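Uncharacterized protein (Nostoc punctiforme, PDB 2R3S) is a putative O-methyltransferase that probably uses S-adenosylmethionine to methylate a hydroxyl group of a small-molecule substrate that its structure alone does not identify. Local coordinates at the interface of chains A and B. Numbering follows the deposited sequence. Chains: chain A/B, uncharacterized protein.

Contact 1: the interface of chains A and B. Residues chain A 23, 66-68; chain B 9-10, 13.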
# COMPACT_ATOMS: atom_id res chain seq x y z
N ILE A 23 2.27 -8.22 -4.74
CA ILE A 23 3.54 -8.27 -5.48
C ILE A 23 4.63 -9.02 -4.72
O ILE A 23 5.46 -9.69 -5.33
CB ILE A 23 4.06 -6.87 -5.94
CG1 ILE A 23 5.07 -7.03 -7.09
CG2 ILE A 23 4.67 -6.08 -4.78
CD1 ILE A 23 4.54 -7.79 -8.28
N ILE A 66 -4.23 -4.89 -11.26
CA ILE A 66 -3.29 -3.80 -10.98
C ILE A 66 -2.14 -3.61 -12.02
O ILE A 66 -1.28 -2.81 -11.82
CB ILE A 66 -2.81 -3.86 -9.50
CG1 ILE A 66 -1.76 -4.96 -9.28
CG2 ILE A 66 -4.01 -4.09 -8.61
CD1 ILE A 66 -1.21 -5.04 -7.88
N GLY A 67 -2.15 -4.29 -13.16
CA GLY A 67 -1.27 -3.90 -14.28
C GLY A 67 0.02 -4.68 -14.55
O GLY A 67 0.78 -4.31 -15.43
N PHE A 68 0.26 -5.76 -13.81
CA PHE A 68 1.47 -6.57 -14.04
C PHE A 68 1.36 -7.60 -15.19
O PHE A 68 2.37 -8.11 -15.68
CB PHE A 68 1.89 -7.27 -12.75
CG PHE A 68 2.43 -6.33 -11.73
CD1 PHE A 68 3.77 -5.98 -11.74
CD2 PHE A 68 1.61 -5.76 -10.79
CE1 PHE A 68 4.27 -5.08 -10.81
CE2 PHE A 68 2.12 -4.84 -9.85
CZ PHE A 68 3.44 -4.52 -9.88
N LEU B 9 6.01 0.68 -12.04
CA LEU B 9 4.84 -0.01 -11.49
C LEU B 9 5.28 -0.93 -10.38
O LEU B 9 4.69 -0.91 -9.29
CB LEU B 9 4.08 -0.81 -12.55
CG LEU B 9 2.79 -1.51 -12.10
CD1 LEU B 9 1.75 -0.54 -11.58
CD2 LEU B 9 2.25 -2.30 -13.25
N PHE B 10 6.30 -1.74 -10.64
CA PHE B 10 6.84 -2.65 -9.59
C PHE B 10 7.19 -1.90 -8.27
O PHE B 10 6.63 -2.19 -7.18
CB PHE B 10 8.06 -3.41 -10.11
CG PHE B 10 8.82 -4.16 -9.03
CD1 PHE B 10 8.20 -5.18 -8.31
CD2 PHE B 10 10.16 -3.86 -8.77
CE1 PHE B 10 8.89 -5.89 -7.35
CE2 PHE B 10 10.86 -4.56 -7.80
CZ PHE B 10 10.23 -5.57 -7.08
N THR B 13 4.13 -0.27 -6.53
CA THR B 13 3.31 -1.34 -5.94
C THR B 13 3.98 -1.85 -4.66
O THR B 13 3.32 -1.99 -3.62
CB THR B 13 3.10 -2.48 -6.96
OG1 THR B 13 2.57 -1.91 -8.15
CG2 THR B 13 2.16 -3.55 -6.45

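Contact 2: the interface of chains A and B. Residues chain A 288, 291-292, 298-299; chain B 54, 58.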
# COMPACT_ATOMS: atom_id res chain seq x y z
N SER A 288 10.68 11.90 1.69
CA SER A 288 10.68 12.52 3.00
C SER A 288 9.83 11.73 4.04
O SER A 288 10.19 11.67 5.22
CB SER A 288 10.31 14.02 2.91
OG SER A 288 8.93 14.25 3.01
N MSE A 291 12.00 9.01 5.33
CA MSE A 291 12.90 9.54 6.33
C MSE A 291 12.20 9.79 7.65
O MSE A 291 12.77 9.55 8.70
CB MSE A 291 13.61 10.79 5.83
CG MSE A 291 14.53 10.53 4.65
SE MSE A 291 16.03 9.35 5.14
CE MSE A 291 15.22 7.57 4.82
N LEU A 292 10.96 10.23 7.62
CA LEU A 292 10.20 10.39 8.86
C LEU A 292 10.00 9.06 9.56
O LEU A 292 10.12 8.95 10.80
CB LEU A 292 8.85 11.07 8.62
CG LEU A 292 7.88 11.23 9.80
CD1 LEU A 292 8.35 12.23 10.86
CD2 LEU A 292 6.51 11.60 9.30
N GLY A 298 16.11 12.68 9.62
CA GLY A 298 16.47 12.66 8.20
C GLY A 298 15.38 13.37 7.36
O GLY A 298 14.29 13.60 7.85
N ASP A 299 15.69 13.67 6.10
CA ASP A 299 14.77 14.40 5.22
C ASP A 299 15.24 14.22 3.79
O ASP A 299 16.40 13.89 3.56
CB ASP A 299 14.78 15.89 5.58
CG ASP A 299 13.49 16.65 5.21
OD1 ASP A 299 12.60 16.15 4.49
OD2 ASP A 299 13.39 17.78 5.69
N ARG B 54 7.43 19.26 11.81
CA ARG B 54 8.05 18.59 10.67
C ARG B 54 7.28 17.33 10.28
O ARG B 54 7.14 17.04 9.11
CB ARG B 54 9.54 18.28 10.90
CG ARG B 54 9.83 17.21 11.91
CD ARG B 54 11.31 17.21 12.31
NE ARG B 54 12.16 16.99 11.13
CZ ARG B 54 12.44 15.80 10.60
NH1 ARG B 54 12.00 14.66 11.14
NH2 ARG B 54 13.23 15.75 9.54
N MSE B 58 5.73 16.85 6.53
CA MSE B 58 6.14 15.71 5.73
C MSE B 58 4.95 14.87 5.30
O MSE B 58 4.90 14.43 4.15
CB MSE B 58 7.19 14.88 6.46
CG MSE B 58 8.46 15.69 6.70
SE MSE B 58 9.60 15.08 8.19
CE MSE B 58 10.86 13.98 7.20
O HOH W 1 13.06 12.14 10.06
O HOH W 2 6.80 13.43 1.74
O HOH W 3 14.54 18.38 8.27

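Contact 1: the interface of chains A and B
A:Phe68 pushes its ring end-on into the side of helix 8-14 of chain B, in the N-terminal dimerisation domain typical of the O-methyltransferase family, where the two copies interlock. The packing is mainly apolar and centres on this ring. Its far end, CZ, lies 3.6 Å from CB of B:Thr13, which sits at the ring's edge and in its plane; the two side chains point at each other from opposite directions. The threonine hydroxyl OG1 also packs against this rim, 3.3 Å from CZ of A:Phe68. CA of B:Phe10 takes another stretch of the same edge, 3.7 Å from CE1. One ring face is covered by CD2 of B:Leu9, 4.0 Å above the plane and over the centre, while the opposite face rests on CD1 of A:Ile23 from its own chain, nearer the rim. The phenyl is thus held between a leucine of the partner and an isoleucine of its own subunit. With CG trans to its backbone N (chi1 -177°), B:Leu9 sends its branches toward the loop before strand 69-72: CD2 also meets the backbone of A:Gly67, and CD1 lies 3.8 Å from the carbonyl O of A:Ile66.

A second apolar cluster forms at A:Ile23 on helix 17-28. Its CG1 meets the edge of the B:Phe10 ring in plane, 3.8 Å from CD1, the side chains crossing nearly at right angles. The methyl CG2 of B:Thr13 touches CE2 of A:Phe68 and also reaches CB of A:Ile23 and CD1 of A:Ile66.

A hydrogen bond within chain B positions the threonine: OG1 of B:Thr13 donates to the carbonyl O of B:Leu9 one helical turn earlier (2.6 Å), approaching 40° out of the carbonyl plane. This bond helps fix the rotamer (chi1 -54°), leaving CG2 turned toward the phenyl rim and the isoleucines.

Contact 2: the interface of chains A and B
B:Met58, a selenomethionine on helix 53-65, lays its side chain against helix 282-294 of A:Ser288 and A:Leu292, joining the N-terminal dimerisation domain of one O-methyltransferase subunit to the methyltransferase domain of the other. This is the tightly packed part. The terminal methyl CE reaches CB of A:Leu292 at 3.8 Å, and the selenium lies 4.1 Å from CD1 of the same leucine, the two side chains crossing obliquely. A bend at the last torsion (chi3 96°) turns CE in toward the helix backbone and the carbonyl of A:Gly298, with OD1 of A:Asp299 at 3.9 Å from the methyl. Nearer its base, CB of B:Met58 passes beside the hydroxyl of A:Ser288. The selenium also lies under one face of the B:Arg54 guanidinium, 3.7 Å from its plane and toward the rim, supporting a group that makes a direct hydrogen bond across.

This bond runs from NH2 of B:Arg54 to the carbonyl O of A:Gly298 (2.9 Å). The acceptor lies in the guanidinium plane and the bond is fairly straight (158° at H), although the nitrogen stands 45° out of the carbonyl plane.

On the looser side the chains meet through water. Water 1 bridges NH1 of B:Arg54 (2.9 Å) to the carbonyl oxygens of A:Met291, also a selenomethionine, and A:Gly298, whose oxygen therefore receives both the arginine and the water. Water 3 lies between NH2 of B:Arg54 and the carboxylate OD2 of A:Asp299; the two charged groups probably attract each other without forming a direct salt bridge. At the other end, water 2 joins the hydroxyl OG of A:Ser288 (2.6 Å) to the backbone O of B:Met58 in a longer contact.

Contact 1 and contact 2 lie about 26 Å apart, between C-alpha centres, and have no residue in common. Helix 53-65 and the loop after it connect them within each subunit: chain B supplies the helix to contact 2, while chain A supplies the loop to contact 1. The two-fold symmetry repeats both contacts with chains exchanged. Contact 1 joins dimerisation regions, whereas contact 2 reaches the partner's methyltransferase domain, so together they tie each N-terminal region to both parts of the other subunit. This fits the dimer usual in the family and may help set how the catalytic domains are oriented.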